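Local coordinates for phospholethanolamine N-methyltransferase 2 (Haemonchus contortus, PDB 4KRI), which probably transfers methyl groups from S-adenosylmethionine to phosphomonomethylethanolamine on the nematode route to phosphocholine, at residues D56-L61 with I87-R92; W207-A212 with F294-I299; M226-V231 with G235-A240. All coordinates share one frame; numbering follows the deposited sequence.

Contact 1 of 3, residues D56-L61 with I87-R92; sequences DSLKNL and ITAALR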
# COMPACT_ATOMS: atom_id res chain seq x y z
N ASP A 56 16.48 27.30 -0.81
CA ASP A 56 16.30 28.66 -0.32
C ASP A 56 15.59 29.55 -1.34
O ASP A 56 14.97 30.56 -0.98
CB ASP A 56 17.63 29.27 0.14
CG ASP A 56 18.06 28.74 1.49
OD1 ASP A 56 17.71 29.37 2.51
OD2 ASP A 56 18.72 27.68 1.54
N SER A 57 15.64 29.16 -2.62
CA SER A 57 14.92 29.90 -3.65
C SER A 57 13.41 29.64 -3.60
O SER A 57 12.65 30.29 -4.30
CB SER A 57 15.48 29.56 -5.04
OG SER A 57 16.87 29.78 -5.11
N LEU A 58 12.97 28.72 -2.75
CA LEU A 58 11.53 28.48 -2.62
C LEU A 58 10.81 29.69 -2.04
O LEU A 58 9.58 29.80 -2.14
CB LEU A 58 11.23 27.24 -1.77
CG LEU A 58 11.51 25.87 -2.38
CD1 LEU A 58 11.33 24.80 -1.31
CD2 LEU A 58 10.56 25.58 -3.53
N LYS A 59 11.57 30.60 -1.43
CA LYS A 59 11.02 31.83 -0.88
C LYS A 59 10.45 32.72 -1.99
O LYS A 59 9.70 33.67 -1.72
CB LYS A 59 12.11 32.62 -0.13
CG LYS A 59 13.03 33.43 -1.06
CD LYS A 59 13.95 34.38 -0.30
CE LYS A 59 14.61 35.37 -1.27
NZ LYS A 59 15.74 36.11 -0.65
N ASN A 60 10.82 32.42 -3.24
CA ASN A 60 10.44 33.24 -4.39
C ASN A 60 9.22 32.66 -5.09
O ASN A 60 8.70 33.24 -6.05
CB ASN A 60 11.61 33.34 -5.36
CG ASN A 60 12.80 34.06 -4.75
OD1 ASN A 60 12.62 35.00 -3.97
ND2 ASN A 60 14.02 33.63 -5.09
N LEU A 61 8.79 31.51 -4.60
CA LEU A 61 7.62 30.82 -5.15
C LEU A 61 6.41 30.94 -4.23
O LEU A 61 6.53 30.82 -3.01
CB LEU A 61 7.95 29.35 -5.40
CG LEU A 61 8.55 28.95 -6.75
CD1 LEU A 61 9.65 29.87 -7.20
CD2 LEU A 61 9.09 27.53 -6.68
N ILE A 87 10.24 21.49 4.30
CA ILE A 87 8.80 21.22 4.38
C ILE A 87 8.05 22.52 4.62
O ILE A 87 6.99 22.75 4.04
CB ILE A 87 8.47 20.23 5.50
CG1 ILE A 87 9.20 18.92 5.25
CG2 ILE A 87 6.97 19.99 5.56
CD1 ILE A 87 9.10 17.92 6.39
N THR A 88 8.63 23.37 5.46
CA THR A 88 8.08 24.69 5.72
C THR A 88 7.98 25.51 4.44
O THR A 88 6.92 26.07 4.14
CB THR A 88 8.92 25.45 6.75
OG1 THR A 88 8.91 24.72 7.98
CG2 THR A 88 8.37 26.84 6.99
N ALA A 89 9.06 25.55 3.67
CA ALA A 89 9.09 26.36 2.45
C ALA A 89 8.14 25.78 1.41
O ALA A 89 7.49 26.52 0.67
CB ALA A 89 10.51 26.44 1.90
N ALA A 90 8.06 24.46 1.35
CA ALA A 90 7.15 23.81 0.41
C ALA A 90 5.70 24.15 0.71
O ALA A 90 4.93 24.51 -0.18
CB ALA A 90 7.37 22.30 0.41
N LEU A 91 5.32 24.07 1.99
CA LEU A 91 3.97 24.43 2.42
C LEU A 91 3.65 25.89 2.14
O LEU A 91 2.55 26.21 1.68
CB LEU A 91 3.77 24.11 3.90
CG LEU A 91 3.59 22.62 4.21
CD1 LEU A 91 3.72 22.36 5.71
CD2 LEU A 91 2.22 22.14 3.72
N ARG A 92 4.60 26.78 2.40
CA ARG A 92 4.34 28.20 2.14
C ARG A 92 4.13 28.48 0.65
O ARG A 92 3.33 29.34 0.28
CB ARG A 92 5.45 29.08 2.70
CG ARG A 92 5.43 29.15 4.22
CD ARG A 92 6.53 30.06 4.78
NE ARG A 92 6.56 30.00 6.24
CZ ARG A 92 7.60 30.36 6.99
NH1 ARG A 92 8.72 30.80 6.43
NH2 ARG A 92 7.51 30.26 8.31
O HOH W 1 8.40 29.13 0.31
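L58 and A89 meet as two apolar groups. The leucine comes off the 3-10 turn between strands 48-52 and 64-70, the alanine off helix 80-93, and both CB atoms are directed at the opposing segment. The leucine chain runs past the alanine methyl rather than ending on it: A89 CB is 3.8 Å from L58 CB and 3.7 Å from L58 CD1. With CG beside the backbone N (chi1 -73°), the CD1 branch is carried on past that methyl, to the neighbourhood of the A90 backbone. The methyl of A90 itself faces the other way and packs on F136 of strand 132-143, where I87 and L91 join it.

Beside this apolar touch lies a polar one through solvent. One water donates to L58 O and to A89 O, each 2.8 Å from its oxygen, so the two backbones are tied although no direct hydrogen bond passes between them. Along the helix, the T88 methyl CG2 sits over the centre of one face of the R92 guanidinium, 3.6 Å above its plane.

With so small an interface, the joint between loop and helix rests on one apolar touch and a shared water, with no salt bridge between the two segments.

Contact 2 of 3, residues W207-A212 with F294-I299; sequences WNQNLA and FSRDCI. With SAH (S-adenosyl-L-homocysteine), chain D.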
# COMPACT_ATOMS: atom_id res chain seq x y z
N TRP A 207 3.27 -20.21 2.31
CA TRP A 207 3.57 -20.41 0.88
C TRP A 207 2.66 -21.47 0.25
O TRP A 207 2.07 -21.25 -0.80
CB TRP A 207 5.04 -20.81 0.69
CG TRP A 207 5.38 -21.33 -0.71
CD1 TRP A 207 5.12 -22.58 -1.21
CD2 TRP A 207 6.07 -20.62 -1.74
NE1 TRP A 207 5.59 -22.68 -2.50
CE2 TRP A 207 6.18 -21.50 -2.85
CE3 TRP A 207 6.59 -19.34 -1.84
CZ2 TRP A 207 6.79 -21.12 -4.04
CZ3 TRP A 207 7.20 -18.96 -3.03
CH2 TRP A 207 7.30 -19.85 -4.11
N ASN A 208 2.55 -22.63 0.88
CA ASN A 208 1.77 -23.71 0.30
C ASN A 208 0.30 -23.33 0.15
O ASN A 208 -0.35 -23.71 -0.83
CB ASN A 208 1.88 -24.99 1.14
CG ASN A 208 3.23 -25.64 1.02
OD1 ASN A 208 3.93 -25.46 0.02
ND2 ASN A 208 3.61 -26.41 2.04
N GLN A 209 -0.24 -22.60 1.12
CA GLN A 209 -1.66 -22.27 1.05
C GLN A 209 -1.89 -21.20 -0.01
O GLN A 209 -2.86 -21.27 -0.76
CB GLN A 209 -2.20 -21.79 2.39
CG GLN A 209 -3.70 -21.49 2.37
CD GLN A 209 -4.55 -22.74 2.11
OE1 GLN A 209 -4.33 -23.79 2.72
NE2 GLN A 209 -5.54 -22.62 1.23
N ASN A 210 -1.00 -20.22 -0.06
CA ASN A 210 -1.16 -19.19 -1.08
C ASN A 210 -1.09 -19.77 -2.49
O ASN A 210 -1.78 -19.30 -3.39
CB ASN A 210 -0.17 -18.05 -0.90
CG ASN A 210 -0.61 -16.80 -1.61
OD1 ASN A 210 -1.60 -16.18 -1.22
ND2 ASN A 210 0.09 -16.45 -2.68
N LEU A 211 -0.26 -20.79 -2.68
CA LEU A 211 -0.16 -21.40 -4.00
C LEU A 211 -1.47 -22.09 -4.37
O LEU A 211 -1.93 -22.02 -5.51
CB LEU A 211 0.99 -22.40 -4.06
CG LEU A 211 1.22 -23.06 -5.42
CD1 LEU A 211 1.67 -22.01 -6.44
CD2 LEU A 211 2.26 -24.16 -5.31
N ALA A 212 -2.08 -22.75 -3.40
CA ALA A 212 -3.36 -23.43 -3.62
C ALA A 212 -4.44 -22.41 -4.00
O ALA A 212 -5.26 -22.66 -4.87
CB ALA A 212 -3.76 -24.23 -2.39
N PHE A 294 -6.09 -9.64 -7.11
CA PHE A 294 -5.98 -10.65 -6.07
C PHE A 294 -5.92 -9.94 -4.74
O PHE A 294 -5.19 -8.96 -4.60
CB PHE A 294 -4.68 -11.43 -6.29
CG PHE A 294 -4.44 -12.53 -5.29
CD1 PHE A 294 -5.35 -13.57 -5.15
CD2 PHE A 294 -3.29 -12.55 -4.52
CE1 PHE A 294 -5.13 -14.60 -4.24
CE2 PHE A 294 -3.05 -13.58 -3.60
CZ PHE A 294 -3.97 -14.61 -3.47
N SER A 295 -6.66 -10.42 -3.74
CA SER A 295 -6.52 -9.83 -2.42
C SER A 295 -6.58 -10.92 -1.39
O SER A 295 -7.58 -11.61 -1.28
CB SER A 295 -7.60 -8.79 -2.15
OG SER A 295 -7.37 -8.20 -0.88
N ARG A 296 -5.50 -11.09 -0.65
CA ARG A 296 -5.41 -12.22 0.27
C ARG A 296 -5.47 -11.76 1.73
O ARG A 296 -4.48 -11.22 2.26
CB ARG A 296 -4.11 -12.96 -0.03
CG ARG A 296 -3.89 -14.18 0.81
CD ARG A 296 -4.73 -15.37 0.37
NE ARG A 296 -4.91 -16.19 1.56
CZ ARG A 296 -3.98 -17.02 2.02
NH1 ARG A 296 -2.85 -17.18 1.33
NH2 ARG A 296 -4.18 -17.69 3.14
N ASP A 297 -6.63 -11.94 2.35
CA ASP A 297 -6.84 -11.70 3.77
C ASP A 297 -6.56 -10.25 4.16
O ASP A 297 -5.96 -9.97 5.20
CB ASP A 297 -6.05 -12.73 4.59
CG ASP A 297 -6.46 -14.15 4.25
OD1 ASP A 297 -7.66 -14.37 3.97
OD2 ASP A 297 -5.60 -15.04 4.22
N CYS A 298 -7.05 -9.34 3.31
CA CYS A 298 -6.90 -7.91 3.50
C CYS A 298 -8.24 -7.23 3.77
O CYS A 298 -8.33 -6.35 4.64
CB CYS A 298 -6.27 -7.30 2.24
SG CYS A 298 -6.55 -5.52 1.98
N ILE A 299 -9.28 -7.61 3.04
CA ILE A 299 -10.43 -6.71 2.98
C ILE A 299 -11.32 -6.68 4.21
O ILE A 299 -12.20 -5.84 4.30
CB ILE A 299 -11.27 -6.84 1.67
CG1 ILE A 299 -12.13 -8.10 1.68
CG2 ILE A 299 -10.36 -6.79 0.44
CD1 ILE A 299 -13.27 -8.04 0.65
N SAH D . -1.69 -10.33 1.27
CA SAH D . -0.54 -10.44 2.21
CB SAH D . -0.76 -9.48 3.44
CG SAH D . -1.90 -9.80 4.40
SD SAH D . -2.06 -8.58 5.73
C SAH D . -0.27 -11.85 2.57
O SAH D . -0.91 -12.75 2.04
OXT SAH D . 0.73 -12.11 3.22
C5' SAH D . -3.27 -7.34 5.21
C4' SAH D . -2.72 -6.19 4.58
O4' SAH D . -3.82 -5.41 4.03
C3' SAH D . -2.08 -5.30 5.57
O3' SAH D . -0.72 -5.15 5.22
C2' SAH D . -2.78 -4.02 5.48
O2' SAH D . -1.92 -2.91 5.63
C1' SAH D . -3.40 -4.09 4.12
N9 SAH D . -4.53 -3.12 3.94
C8 SAH D . -5.63 -2.99 4.72
N7 SAH D . -6.42 -2.06 4.18
C5 SAH D . -5.85 -1.61 3.05
C6 SAH D . -6.23 -0.65 2.10
N6 SAH D . -7.40 0.06 2.21
N1 SAH D . -5.39 -0.44 1.05
C2 SAH D . -4.25 -1.11 0.92
N3 SAH D . -3.86 -2.04 1.82
C4 SAH D . -4.63 -2.30 2.89
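The C-terminal end of strand 290-296 in the Rossmann-like methyltransferase fold forms one wall of the S-adenosylhomocysteine pocket, and here R296 reaches across to N210 on helix 206-215. The short helix and strand segments run at 144° to each other with their axes 11.3 Å apart, a distance that the arginine and the asparagine bridge. R296 NH1 donates to N210 OD1 at 3.0 Å, on a lone pair in the carbonyl plane. Amide and guanidinium lie almost in one plane, 16° apart, the two side chains passing alongside each other head to tail. The amide's other end is held too, since N210 ND2 bonds to Q239 OE1 of helix 235-244, which fixes the flip of the group. The oxygen also lies at the edge of the F294 ring, in its plane, with F294 CZ 3.6 Å from N210 OD1.

R296 gets there by a bend at chi2 (77°), and the rest of its guanidinium is equally engaged: R296 NE forms a salt bridge with D297 OD2 at 3.0 Å, and NH2 bonds to P204 O. Three partners in different directions thus set the rotation of this buried guanidinium. D297 belongs to the pocket of the bound phosphomonomethylethanolamine as well, and its OD1 is bonded to W424 and T325. The backbone of R296 serves the cofactor product directly: R296 O accepts a hydrogen bond from the SAH amino N at 3.1 Å. The arginine's aliphatic part lines the same end of the ligand, R296 CG lying 3.5 Å from SAH O.

Q209, whose OE1 is bonded to R375, runs roughly perpendicular to the arginine side chain and brings Q209 CG to 3.9 Å from R296 NH2.

Contact 3 of 3, residues M226-V231 with G235-A240; sequences MLDIGV and GGARQA. With SAH (S-adenosyl-L-homocysteine), chain D.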
# COMPACT_ATOMS: atom_id res chain seq x y z
N MET A 226 -1.21 -8.54 -12.83
CA MET A 226 -1.99 -8.74 -11.62
C MET A 226 -1.83 -7.58 -10.65
O MET A 226 -0.72 -7.09 -10.43
CB MET A 226 -1.58 -10.06 -10.92
CG MET A 226 -2.15 -10.23 -9.51
SD MET A 226 -1.60 -11.81 -8.76
CE MET A 226 -2.70 -12.94 -9.60
N LEU A 227 -2.95 -7.13 -10.08
CA LEU A 227 -2.93 -6.16 -9.00
C LEU A 227 -3.15 -6.91 -7.70
O LEU A 227 -4.15 -7.62 -7.56
CB LEU A 227 -4.08 -5.14 -9.17
CG LEU A 227 -4.23 -4.14 -8.01
CD1 LEU A 227 -3.01 -3.20 -7.95
CD2 LEU A 227 -5.52 -3.35 -8.17
N ASP A 228 -2.22 -6.75 -6.75
CA ASP A 228 -2.39 -7.39 -5.44
C ASP A 228 -2.75 -6.31 -4.43
O ASP A 228 -1.95 -5.42 -4.18
CB ASP A 228 -1.09 -8.10 -5.03
CG ASP A 228 -1.22 -8.90 -3.73
OD1 ASP A 228 -1.84 -8.40 -2.75
OD2 ASP A 228 -0.70 -10.05 -3.67
N ILE A 229 -3.94 -6.41 -3.85
CA ILE A 229 -4.41 -5.41 -2.91
C ILE A 229 -4.12 -5.89 -1.49
O ILE A 229 -4.59 -6.95 -1.08
CB ILE A 229 -5.93 -5.13 -3.10
CG1 ILE A 229 -6.16 -4.41 -4.43
CG2 ILE A 229 -6.48 -4.32 -1.92
CD1 ILE A 229 -7.64 -4.28 -4.83
N GLY A 230 -3.35 -5.10 -0.74
CA GLY A 230 -2.96 -5.48 0.61
C GLY A 230 -1.86 -6.51 0.60
O GLY A 230 -1.94 -7.54 1.26
N VAL A 231 -0.80 -6.18 -0.12
CA VAL A 231 0.27 -7.12 -0.43
C VAL A 231 1.18 -7.46 0.76
O VAL A 231 1.96 -8.42 0.70
CB VAL A 231 1.07 -6.58 -1.65
CG1 VAL A 231 1.95 -5.41 -1.24
CG2 VAL A 231 1.88 -7.69 -2.30
N GLY A 235 5.19 -11.63 0.08
CA GLY A 235 5.34 -13.04 -0.24
C GLY A 235 4.43 -13.54 -1.35
O GLY A 235 4.88 -14.29 -2.23
N GLY A 236 3.18 -13.12 -1.31
CA GLY A 236 2.21 -13.52 -2.33
C GLY A 236 2.52 -12.96 -3.70
O GLY A 236 2.43 -13.68 -4.71
N ALA A 237 2.85 -11.67 -3.76
CA ALA A 237 3.19 -11.07 -5.04
C ALA A 237 4.42 -11.72 -5.64
O ALA A 237 4.48 -12.00 -6.84
CB ALA A 237 3.41 -9.56 -4.90
N ARG A 238 5.43 -11.93 -4.80
CA ARG A 238 6.67 -12.53 -5.25
C ARG A 238 6.44 -13.95 -5.76
O ARG A 238 7.08 -14.39 -6.72
CB ARG A 238 7.72 -12.49 -4.13
CG ARG A 238 8.20 -11.06 -3.80
CD ARG A 238 9.06 -10.48 -4.91
NE ARG A 238 10.25 -11.32 -5.09
CZ ARG A 238 11.30 -11.31 -4.28
NH1 ARG A 238 11.35 -10.48 -3.24
NH2 ARG A 238 12.33 -12.12 -4.51
N GLN A 239 5.53 -14.66 -5.11
CA GLN A 239 5.18 -16.02 -5.50
C GLN A 239 4.39 -16.08 -6.82
O GLN A 239 4.63 -16.95 -7.66
CB GLN A 239 4.34 -16.68 -4.41
CG GLN A 239 3.94 -18.10 -4.72
CD GLN A 239 3.06 -18.67 -3.63
OE1 GLN A 239 2.13 -18.01 -3.18
NE2 GLN A 239 3.35 -19.89 -3.19
N ALA A 240 3.46 -15.15 -6.99
CA ALA A 240 2.73 -15.06 -8.25
C ALA A 240 3.69 -14.83 -9.41
O ALA A 240 3.56 -15.43 -10.49
CB ALA A 240 1.67 -13.94 -8.18
N SAH D . -1.69 -10.33 1.27
CA SAH D . -0.54 -10.44 2.21
CB SAH D . -0.76 -9.48 3.44
CG SAH D . -1.90 -9.80 4.40
SD SAH D . -2.06 -8.58 5.73
C SAH D . -0.27 -11.85 2.57
O SAH D . -0.91 -12.75 2.04
OXT SAH D . 0.73 -12.11 3.22
C5' SAH D . -3.27 -7.34 5.21
C4' SAH D . -2.72 -6.19 4.58
O4' SAH D . -3.82 -5.41 4.03
C3' SAH D . -2.08 -5.30 5.57
O3' SAH D . -0.72 -5.15 5.22
C2' SAH D . -2.78 -4.02 5.48
O2' SAH D . -1.92 -2.91 5.63
C1' SAH D . -3.40 -4.09 4.12
N9 SAH D . -4.53 -3.12 3.94
C8 SAH D . -5.63 -2.99 4.72
N7 SAH D . -6.42 -2.06 4.18
C5 SAH D . -5.85 -1.61 3.05
C6 SAH D . -6.23 -0.65 2.10
N6 SAH D . -7.40 0.06 2.21
N1 SAH D . -5.39 -0.44 1.05
C2 SAH D . -4.25 -1.11 0.92
N3 SAH D . -3.86 -2.04 1.82
C4 SAH D . -4.63 -2.30 2.89
O HOH W 2 1.89 -10.63 -0.90
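V231 and A237 make the tightest touch, V231 CG2 lying 3.5 Å from A237 CB. A chi1 of 74° puts CG1 between the backbone N and the carbonyl carbon and leaves CG2 opposite the N, and CG2 is the branch meeting the helix. At the other end of the interface M226 stretches out from the strand and sets its sulfur against a methyl, M226 SD to A240 CB at 3.9 Å. Between them stands the carboxylate of D228, whose OD2 is 3.9 Å from A237 N, too long for a hydrogen bond. That N-H is served instead by a water, which accepts from A237 N at 3.2 Å and donates to V231 O at 2.7 Å, joining the loop to the first turn of the helix.

One layer out, V248 of the neighbouring strand 247-252 covers both A237 and A240, while F217 and L246 pack on M226. The turn itself faces the ligand. G230 O accepts a hydrogen bond from the SAH amino N at 2.8 Å, and G230, with a positive phi of 78° and no side chain, lets the ribose come within 3.5 Å, measured from G230 CA to SAH O4'.

Strand 226-229 and helix 235-240 run nearly antiparallel, at 164°, joined by a glycine-rich loop that fits a GxGxxG pattern: the first strand-turn-helix of a Rossmann-like methyltransferase, with its turn against the bound S-adenosylhomocysteine.

Overall arrangement
Contact 1 closes first along the chain and stands apart, in the N-terminal region, its centre about 45 Å from that of contact 2 and about 39 Å from that of contact 3. The other two share the methyltransferase domain, with centres about 8 Å apart, and contact 3 is nested inside the loop that contact 2 closes. Strands 225-229 and 290-296 are parallel neighbours, bonded through F294 N and L227 O, and helices 206-215 and 235-244 are linked by L211 packing on Q239. Contacts 2 and 3 therefore build one end of the S-adenosylhomocysteine site together, whereas contact 1 belongs to the packing of a separate part of this di-domain enzyme.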